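Local coordinates for protein prenylcyclase (Actinoplanes teichomyceticus, PDB 6IJ1) that probably acts on prenyl substrates as a cyclase or transferase, though its reaction is not established, at residues F118-V123 against G169-E174; A139-Y144 against G152-H157; G273-H278 against Q335-A340. All coordinates share one frame; numbering follows the deposited sequence.

Contact 1: F118-V123 against G169-E174; sequences FLARHV and GLPRRE
The C-terminal end of helix 112-121 meets the loop that leads into helix 173-182, and Leu119, Ala120 and Val123 each find a partner in the run Leu170, Pro171, Arg172. Deepest in the interface, the two leucines touch by their ends: Leu119 CD1 lies 3.7 Å from Leu170 CD1, with the side chains crossing at about a right angle. Leu170 reaches across because its CG stands anti to the backbone N (chi1 -169°), which brings CD1 up to Leu119. One residue on, Ala120 CB rests against the CB edge of the Pro171 ring, 4.0 Å from Pro171 CB.

Nearer the surface an arginine takes over: Val123 CG1 lies over one face of the Arg172 guanidinium, 3.7 Å from Arg172 NH2, while the rim of the same group is held by water. Two water molecules sit in the guanidinium plane and accept from that nitrogen. One donates to Ala120 O at 2.7 Å and the other reaches Val123 O at 2.8 Å, so a single NH2 is tied through water to one carbonyl in the last helical turn and one in the loop just after. The bend at chi3 (67°) turns the guanidinium back over the valine.

The helix end is also fastened from within. His122 ND1 donates to Phe118 O over 2.8 Å, the carbonyl lying in the imidazole plane and the donor standing above the carbonyl plane, and His122 CE1 then lies over a face of the Phe118 ring. Helix 91-104 receives Leu119 through Ala91 and Leu98, and Val123 also touches His175 and Val176. Arg172 occupies the N-cap position of helix 173-182, making this the C-terminal end of one helix packed on the loop before another, in a mainly helical fold.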
loop_
_atom_site.group_PDB
_atom_site.type_symbol
_atom_site.label_atom_id
_atom_site.label_comp_id
_atom_site.label_asym_id
_atom_site.label_seq_id
_atom_site.Cartn_x
_atom_site.Cartn_y
_atom_site.Cartn_z
ATOM N N PHE A 118 -14.156 6.151 11.725
ATOM C CA PHE A 118 -12.838 6.792 11.690
ATOM C C PHE A 118 -12.475 7.196 10.270
ATOM O O PHE A 118 -12.084 8.343 10.032
ATOM C CB PHE A 118 -11.805 5.862 12.309
ATOM C CG PHE A 118 -10.402 6.356 12.283
ATOM C CD1 PHE A 118 -9.587 6.085 11.184
ATOM C CD2 PHE A 118 -9.875 6.986 13.408
ATOM C CE1 PHE A 118 -8.237 6.481 11.179
ATOM C CE2 PHE A 118 -8.514 7.434 13.416
ATOM C CZ PHE A 118 -7.703 7.150 12.296
ATOM N N LEU A 119 -12.620 6.253 9.303
ATOM C CA LEU A 119 -12.323 6.590 7.914
ATOM C C LEU A 119 -13.169 7.747 7.426
ATOM O O LEU A 119 -12.671 8.645 6.750
ATOM C CB LEU A 119 -12.493 5.395 6.968
ATOM C CG LEU A 119 -11.453 4.304 7.190
ATOM C CD1 LEU A 119 -11.724 3.093 6.237
ATOM C CD2 LEU A 119 -9.996 4.852 6.995
ATOM N N ALA A 120 -14.498 7.761 7.767
ATOM C CA ALA A 120 -15.323 8.865 7.275
ATOM C C ALA A 120 -14.814 10.233 7.742
ATOM O O ALA A 120 -14.984 11.218 7.004
ATOM C CB ALA A 120 -16.771 8.662 7.761
ATOM N N ARG A 121 -14.216 10.317 8.950
ATOM C CA ARG A 121 -13.660 11.586 9.408
ATOM C C ARG A 121 -12.555 12.096 8.501
ATOM O O ARG A 121 -12.295 13.319 8.505
ATOM C CB ARG A 121 -13.140 11.430 10.835
ATOM C CG ARG A 121 -14.287 11.263 11.808
ATOM C CD ARG A 121 -13.764 11.013 13.218
ATOM N NE ARG A 121 -13.092 12.216 13.688
ATOM C CZ ARG A 121 -12.831 12.473 14.963
ATOM N NH1 ARG A 121 -12.211 13.599 15.294
ATOM N NH2 ARG A 121 -13.188 11.603 15.902
ATOM N N HIS A 122 -11.919 11.196 7.712
ATOM C CA HIS A 122 -10.774 11.598 6.878
ATOM C C HIS A 122 -11.187 11.945 5.470
ATOM O O HIS A 122 -10.359 12.315 4.648
ATOM C CB HIS A 122 -9.693 10.468 6.858
ATOM C CG HIS A 122 -9.062 10.231 8.178
ATOM N ND1 HIS A 122 -9.739 9.703 9.250
ATOM C CD2 HIS A 122 -7.807 10.510 8.609
ATOM C CE1 HIS A 122 -8.918 9.650 10.296
ATOM N NE2 HIS A 122 -7.721 10.107 9.918
ATOM N N VAL A 123 -12.499 11.922 5.169
ATOM C CA VAL A 123 -12.973 12.214 3.817
ATOM C C VAL A 123 -13.155 13.707 3.618
ATOM O O VAL A 123 -13.887 14.365 4.388
ATOM C CB VAL A 123 -14.280 11.481 3.544
ATOM C CG1 VAL A 123 -14.849 11.880 2.155
ATOM C CG2 VAL A 123 -14.054 9.987 3.639
ATOM N N GLY A 169 -17.191 -1.600 2.302
ATOM C CA GLY A 169 -17.896 -0.926 3.376
ATOM C C GLY A 169 -17.611 0.530 3.556
ATOM O O GLY A 169 -18.140 1.150 4.494
ATOM N N LEU A 170 -16.770 1.141 2.698
ATOM C CA LEU A 170 -16.373 2.513 2.930
ATOM C C LEU A 170 -17.585 3.449 2.971
ATOM O O LEU A 170 -18.408 3.439 2.031
ATOM C CB LEU A 170 -15.414 2.962 1.812
ATOM C CG LEU A 170 -14.737 4.305 2.126
ATOM C CD1 LEU A 170 -13.697 4.066 3.260
ATOM C CD2 LEU A 170 -14.071 4.778 0.893
ATOM N N PRO A 171 -17.741 4.263 4.013
ATOM C CA PRO A 171 -18.754 5.333 3.946
ATOM C C PRO A 171 -18.495 6.305 2.808
ATOM O O PRO A 171 -17.361 6.563 2.401
ATOM C CB PRO A 171 -18.620 6.037 5.306
ATOM C CG PRO A 171 -18.073 5.004 6.218
ATOM C CD PRO A 171 -17.038 4.249 5.318
ATOM N N ARG A 172 -19.562 6.892 2.293
ATOM C CA ARG A 172 -19.424 7.917 1.256
ATOM C C ARG A 172 -18.629 7.409 0.053
ATOM O O ARG A 172 -17.896 8.171 -0.562
ATOM C CB ARG A 172 -18.781 9.210 1.795
ATOM C CG ARG A 172 -19.553 9.768 3.003
ATOM C CD ARG A 172 -19.024 11.108 3.477
ATOM N NE ARG A 172 -19.271 12.119 2.459
ATOM C CZ ARG A 172 -18.691 13.313 2.456
ATOM N NH1 ARG A 172 -18.985 14.179 1.489
ATOM N NH2 ARG A 172 -17.804 13.618 3.410
ATOM N N ARG A 173 -18.809 6.140 -0.268
ATOM C CA ARG A 173 -17.900 5.517 -1.237
ATOM C C ARG A 173 -18.049 6.133 -2.612
ATOM O O ARG A 173 -17.056 6.321 -3.329
ATOM C CB ARG A 173 -18.095 4.018 -1.272
ATOM C CG ARG A 173 -17.011 3.312 -2.117
ATOM C CD ARG A 173 -17.163 1.837 -2.012
ATOM N NE ARG A 173 -16.060 1.177 -2.694
ATOM C CZ ARG A 173 -16.108 -0.005 -3.262
ATOM N NH1 ARG A 173 -17.277 -0.714 -3.319
ATOM N NH2 ARG A 173 -15.018 -0.536 -3.796
ATOM N N GLU A 174 -19.270 6.480 -3.026
ATOM C CA GLU A 174 -19.396 7.092 -4.336
ATOM C C GLU A 174 -18.652 8.416 -4.422
ATOM O O GLU A 174 -18.016 8.728 -5.442
ATOM C CB GLU A 174 -20.897 7.276 -4.655
ATOM C CG GLU A 174 -21.219 8.261 -5.763
ATOM C CD GLU A 174 -22.718 8.410 -5.959
ATOM O OE1 GLU A 174 -23.403 7.385 -5.855
ATOM O OE2 GLU A 174 -23.248 9.546 -6.204
HETATM O O HOH W 1 -17.122 12.519 5.977
HETATM O O HOH W 2 -16.071 16.009 3.855
#

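Contact 2: A139-Y144 against G152-H157; sequences AAFDRY and GWCGGH
Phe141 reaches from near the C-terminal end of helix 134-141 to Trp153 and Cys154 in the loop before helix 158-164. Its CB does not itself touch the loop; with CG anti to the carbonyl carbon (chi1 -70°) the ring is carried across the gap, and the far half makes the contact. Phe141 CE1 lies 3.9 Å from Trp153 CE3, with Phe141 CZ close behind at 4.0 Å from the same Trp153 CE3. The phenyl carbon arrives at the edge of the indole, near its plane, and the two side chains are set aslant. On the other flank, Phe141 CE2 is 3.9 Å from Cys154 SG. That sulfur lies in the plane of the phenyl ring, 87° off its normal, an edge-on sulfur-aromatic contact.

Within the loop, Gly152 O accepts from both Gly155 N, closing a type I turn, and His157 NE2 at 2.8 Å. Gly155 O lies over the centre of one face of that imidazole. Trp150 stacks on Phe141 and meets Trp153 edge-to-face, while Trp153 NE1 bonds to Val294 O. The buried aromatic group thus joins the end of helix 134-141 to the approach to helix 158-164, with the segment just after strand 291-292 alongside.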
loop_
_atom_site.group_PDB
_atom_site.type_symbol
_atom_site.label_atom_id
_atom_site.label_comp_id
_atom_site.label_asym_id
_atom_site.label_seq_id
_atom_site.Cartn_x
_atom_site.Cartn_y
_atom_site.Cartn_z
ATOM N N ALA A 139 -2.788 15.588 19.594
ATOM C CA ALA A 139 -1.918 15.302 20.723
ATOM C C ALA A 139 -0.523 14.937 20.250
ATOM O O ALA A 139 0.477 15.389 20.817
ATOM C CB ALA A 139 -2.514 14.169 21.570
ATOM N N ALA A 140 -0.438 14.110 19.208
ATOM C CA ALA A 140 0.864 13.700 18.706
ATOM C C ALA A 140 1.561 14.865 18.032
ATOM O O ALA A 140 2.755 15.112 18.261
ATOM C CB ALA A 140 0.700 12.526 17.738
ATOM N N PHE A 141 0.821 15.612 17.215
ATOM C CA PHE A 141 1.415 16.729 16.489
ATOM C C PHE A 141 1.970 17.789 17.444
ATOM O O PHE A 141 3.043 18.365 17.200
ATOM C CB PHE A 141 0.371 17.339 15.556
ATOM C CG PHE A 141 0.002 16.444 14.371
ATOM C CD1 PHE A 141 0.645 15.219 14.165
ATOM C CD2 PHE A 141 -0.953 16.858 13.464
ATOM C CE1 PHE A 141 0.300 14.401 13.055
ATOM C CE2 PHE A 141 -1.304 16.044 12.367
ATOM C CZ PHE A 141 -0.670 14.838 12.189
ATOM N N ASP A 142 1.258 18.045 18.544
ATOM C CA ASP A 142 1.658 19.056 19.521
ATOM C C ASP A 142 2.944 18.689 20.256
ATOM O O ASP A 142 3.524 19.548 20.938
ATOM C CB ASP A 142 0.501 19.281 20.514
ATOM C CG ASP A 142 -0.608 20.162 19.934
ATOM O OD1 ASP A 142 -0.437 20.684 18.807
ATOM O OD2 ASP A 142 -1.663 20.316 20.588
ATOM N N ARG A 143 3.425 17.462 20.113
ATOM C CA ARG A 143 4.678 17.077 20.753
ATOM C C ARG A 143 5.890 17.667 20.048
ATOM O O ARG A 143 6.990 17.640 20.618
ATOM C CB ARG A 143 4.813 15.555 20.798
ATOM C CG ARG A 143 4.237 14.942 22.044
ATOM C CD ARG A 143 4.438 13.450 22.066
ATOM N NE ARG A 143 3.151 12.784 22.222
ATOM C CZ ARG A 143 2.525 12.626 23.386
ATOM N NH1 ARG A 143 3.077 13.073 24.511
ATOM N NH2 ARG A 143 1.346 12.013 23.421
ATOM N N TYR A 144 5.710 18.205 18.842
ATOM C CA TYR A 144 6.802 18.736 18.025
ATOM C C TYR A 144 6.471 20.175 17.647
ATOM O O TYR A 144 6.132 20.464 16.487
ATOM C CB TYR A 144 7.032 17.877 16.789
ATOM C CG TYR A 144 7.187 16.428 17.128
ATOM C CD1 TYR A 144 8.413 15.924 17.562
ATOM C CD2 TYR A 144 6.097 15.560 17.054
ATOM C CE1 TYR A 144 8.555 14.577 17.884
ATOM C CE2 TYR A 144 6.226 14.219 17.372
ATOM C CZ TYR A 144 7.457 13.730 17.786
ATOM O OH TYR A 144 7.574 12.389 18.099
ATOM N N GLY A 152 0.011 19.548 5.220
ATOM C CA GLY A 152 0.295 18.553 4.185
ATOM C C GLY A 152 -0.248 17.193 4.591
ATOM O O GLY A 152 -0.895 16.500 3.789
ATOM N N TRP A 153 0.021 16.791 5.839
ATOM C CA TRP A 153 -0.357 15.487 6.365
ATOM C C TRP A 153 -1.858 15.345 6.539
ATOM O O TRP A 153 -2.358 14.207 6.595
ATOM C CB TRP A 153 0.366 15.217 7.697
ATOM C CG TRP A 153 1.794 14.824 7.521
ATOM C CD1 TRP A 153 2.554 14.983 6.405
ATOM C CD2 TRP A 153 2.588 14.196 8.490
ATOM N NE1 TRP A 153 3.834 14.462 6.648
ATOM C CE2 TRP A 153 3.871 13.974 7.906
ATOM C CE3 TRP A 153 2.344 13.746 9.786
ATOM C CZ2 TRP A 153 4.901 13.331 8.595
ATOM C CZ3 TRP A 153 3.387 13.100 10.479
ATOM C CH2 TRP A 153 4.646 12.918 9.868
ATOM N N CYS A 154 -2.582 16.460 6.604
ATOM C CA CYS A 154 -4.030 16.416 6.791
ATOM C C CYS A 154 -4.775 16.743 5.527
ATOM O O CYS A 154 -6.015 16.800 5.566
ATOM C CB CYS A 154 -4.428 17.382 7.925
ATOM S SG CYS A 154 -3.748 16.873 9.491
ATOM N N GLY A 155 -4.067 16.880 4.372
ATOM C CA GLY A 155 -4.692 17.066 3.084
ATOM C C GLY A 155 -5.052 15.740 2.447
ATOM O O GLY A 155 -4.647 14.687 2.944
ATOM N N GLY A 156 -5.808 15.835 1.366
ATOM C CA GLY A 156 -6.204 14.630 0.636
ATOM C C GLY A 156 -4.987 13.984 -0.006
ATOM O O GLY A 156 -4.187 14.641 -0.664
ATOM N N HIS A 157 -4.915 12.653 0.107
ATOM C CA HIS A 157 -3.744 11.913 -0.395
ATOM C C HIS A 157 -4.252 10.871 -1.382
ATOM O O HIS A 157 -5.037 9.977 -1.012
ATOM C CB HIS A 157 -3.054 11.252 0.757
ATOM C CG HIS A 157 -2.465 12.264 1.703
ATOM N ND1 HIS A 157 -2.358 12.058 3.050
ATOM C CD2 HIS A 157 -1.889 13.465 1.451
ATOM C CE1 HIS A 157 -1.806 13.130 3.622
ATOM N NE2 HIS A 157 -1.523 14.010 2.675
#

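Contact 3: G273-H278 against Q335-A340; sequences GWLTRH and QALRTA
Leu275 and Thr276, near the C-terminal end of helix 265-278, face Ala336 and Leu337 on helix 327-341. Ahead of them, Trp274 O accepts from His278 ND1 one turn later at 3.0 Å; the imidazole lies over one face of the indole. Leu275 follows with the main approach: CB sits 4.2 Å from Leu337 CD2, while CD1 reaches toward the preceding residue, 4.5 Å from Ala336 CB. Its extended second torsion (chi2 162°) sends that methyl outward from the helix. Thr276 flanks the same leucine, OG1 lying 4.3 Å from Leu337 CD2, a loose approach; the hydroxyl is hydrogen-bonded to Ala272 O within its own helix.

Leu337 CD2 is therefore shared between Leu275 and Thr276, and the leucine also touches Ala272 of this helix together with Ala13 and Val14 of helix 10-23. Ala336 meets Ala250 and Arg254 of helix 246-256. The two short axes approach to 10.8 Å at an angle of 132° between their N-to-C directions, a wide separation bridged by leucine side chains. This is an oblique, apolar helix-helix contact of a mainly helical fold, probably the alpha-alpha barrel type seen in terpene cyclases with QW repeats.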
loop_
_atom_site.group_PDB
_atom_site.type_symbol
_atom_site.label_atom_id
_atom_site.label_comp_id
_atom_site.label_asym_id
_atom_site.label_seq_id
_atom_site.Cartn_x
_atom_site.Cartn_y
_atom_site.Cartn_z
ATOM N N GLY A 273 8.203 -12.917 -15.275
ATOM C CA GLY A 273 9.488 -13.600 -15.501
ATOM C C GLY A 273 10.627 -12.837 -14.851
ATOM O O GLY A 273 11.486 -13.470 -14.249
ATOM N N TRP A 274 10.643 -11.516 -15.011
ATOM C CA TRP A 274 11.683 -10.716 -14.349
ATOM C C TRP A 274 11.628 -10.915 -12.834
ATOM O O TRP A 274 12.655 -11.174 -12.174
ATOM C CB TRP A 274 11.578 -9.227 -14.720
ATOM C CG TRP A 274 12.758 -8.400 -14.222
ATOM C CD1 TRP A 274 13.882 -8.101 -14.927
ATOM C CD2 TRP A 274 12.933 -7.849 -12.899
ATOM N NE1 TRP A 274 14.746 -7.345 -14.127
ATOM C CE2 TRP A 274 14.173 -7.213 -12.883
ATOM C CE3 TRP A 274 12.147 -7.849 -11.731
ATOM C CZ2 TRP A 274 14.660 -6.559 -11.741
ATOM C CZ3 TRP A 274 12.624 -7.159 -10.602
ATOM C CH2 TRP A 274 13.872 -6.563 -10.612
ATOM N N LEU A 275 10.427 -10.822 -12.233
ATOM C CA LEU A 275 10.312 -11.068 -10.796
ATOM C C LEU A 275 10.787 -12.458 -10.419
ATOM O O LEU A 275 11.498 -12.608 -9.414
ATOM C CB LEU A 275 8.845 -10.840 -10.316
ATOM C CG LEU A 275 8.446 -9.385 -10.421
ATOM C CD1 LEU A 275 6.890 -9.238 -10.378
ATOM C CD2 LEU A 275 9.097 -8.539 -9.346
ATOM N N THR A 276 10.407 -13.493 -11.209
ATOM C CA THR A 276 10.870 -14.831 -10.872
ATOM C C THR A 276 12.393 -14.957 -10.938
ATOM O O THR A 276 13.017 -15.543 -10.024
ATOM C CB THR A 276 10.172 -15.812 -11.820
ATOM O OG1 THR A 276 8.743 -15.711 -11.562
ATOM C CG2 THR A 276 10.569 -17.176 -11.465
ATOM N N ARG A 277 13.015 -14.336 -11.938
ATOM C CA ARG A 277 14.454 -14.450 -12.126
ATOM C C ARG A 277 15.193 -13.683 -11.043
ATOM O O ARG A 277 16.358 -14.003 -10.748
ATOM C CB ARG A 277 14.886 -13.894 -13.479
ATOM C CG ARG A 277 14.509 -14.778 -14.642
ATOM C CD ARG A 277 15.205 -14.297 -15.955
ATOM N NE ARG A 277 15.099 -12.872 -16.260
ATOM C CZ ARG A 277 14.039 -12.322 -16.876
ATOM N NH1 ARG A 277 13.045 -13.072 -17.278
ATOM N NH2 ARG A 277 14.042 -11.028 -17.144
ATOM N N HIS A 278 14.564 -12.667 -10.443
ATOM C CA HIS A 278 15.302 -11.797 -9.520
ATOM C C HIS A 278 14.972 -12.064 -8.048
ATOM O O HIS A 278 15.458 -11.350 -7.156
ATOM C CB HIS A 278 15.063 -10.305 -9.888
ATOM C CG HIS A 278 15.870 -9.900 -11.075
ATOM N ND1 HIS A 278 15.519 -10.163 -12.383
ATOM C CD2 HIS A 278 17.101 -9.335 -11.124
ATOM C CE1 HIS A 278 16.491 -9.746 -13.182
ATOM N NE2 HIS A 278 17.447 -9.219 -12.441
ATOM N N GLN A 335 1.683 -10.650 -4.327
ATOM C CA GLN A 335 0.350 -10.286 -4.843
ATOM C C GLN A 335 0.378 -10.198 -6.362
ATOM O O GLN A 335 -0.546 -10.690 -7.054
ATOM C CB GLN A 335 -0.084 -8.965 -4.175
ATOM C CG GLN A 335 -1.491 -8.458 -4.616
ATOM C CD GLN A 335 -2.567 -9.189 -3.912
ATOM O OE1 GLN A 335 -2.634 -9.172 -2.686
ATOM N NE2 GLN A 335 -3.409 -9.870 -4.655
ATOM N N ALA A 336 1.437 -9.628 -6.931
ATOM C CA ALA A 336 1.535 -9.550 -8.387
ATOM C C ALA A 336 1.673 -10.927 -9.008
ATOM O O ALA A 336 1.118 -11.168 -10.084
ATOM C CB ALA A 336 2.752 -8.679 -8.751
ATOM N N LEU A 337 2.470 -11.799 -8.402
ATOM C CA LEU A 337 2.662 -13.133 -9.021
ATOM C C LEU A 337 1.336 -13.898 -9.022
ATOM O O LEU A 337 1.063 -14.585 -9.999
ATOM C CB LEU A 337 3.784 -13.876 -8.298
ATOM C CG LEU A 337 5.178 -13.334 -8.599
ATOM C CD1 LEU A 337 6.234 -14.097 -7.824
ATOM C CD2 LEU A 337 5.470 -13.377 -10.087
ATOM N N ARG A 338 0.544 -13.745 -7.969
ATOM C CA ARG A 338 -0.772 -14.421 -7.914
ATOM C C ARG A 338 -1.643 -13.877 -9.050
ATOM O O ARG A 338 -2.301 -14.669 -9.711
ATOM C CB ARG A 338 -1.403 -14.211 -6.539
ATOM C CG ARG A 338 -2.846 -14.673 -6.441
ATOM C CD ARG A 338 -2.917 -16.119 -6.014
ATOM N NE ARG A 338 -2.282 -17.059 -6.917
ATOM C CZ ARG A 338 -2.836 -18.200 -7.306
ATOM N NH1 ARG A 338 -4.033 -18.529 -6.858
ATOM N NH2 ARG A 338 -2.198 -18.996 -8.145
ATOM N N THR A 339 -1.615 -12.565 -9.259
ATOM C CA THR A 339 -2.404 -11.918 -10.336
ATOM C C THR A 339 -1.949 -12.437 -11.703
ATOM O O THR A 339 -2.797 -12.661 -12.557
ATOM C CB THR A 339 -2.243 -10.399 -10.255
ATOM O OG1 THR A 339 -2.806 -10.008 -9.010
ATOM C CG2 THR A 339 -2.929 -9.668 -11.384
ATOM N N ALA A 340 -0.645 -12.598 -11.901
ATOM C CA ALA A 340 -0.145 -13.086 -13.204
ATOM C C ALA A 340 -0.644 -14.514 -13.447
ATOM O O ALA A 340 -1.044 -14.804 -14.571
ATOM C CB ALA A 340 1.357 -13.014 -13.246
#

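Contact 2 lies between the two segments of contact 1 in the sequence, and helix 112-121 is followed directly by helix 134-141, which supplies the first half of contact 2. Their centres are 19 Å apart, with about 6 Å between nearest atoms, so they are neighbours that do not touch. Contact 3 comes later, pairing helix 265-278 with the last helix, 327-341. It stands on the other side of the chain's centre, its centre 33 Å from contact 1 and 37 Å from contact 2. The first two contacts lie within residues 118 to 174, while contact 3 brings the C-terminal helix back beside helix 10-23, joining the two chain ends in one compact helical body.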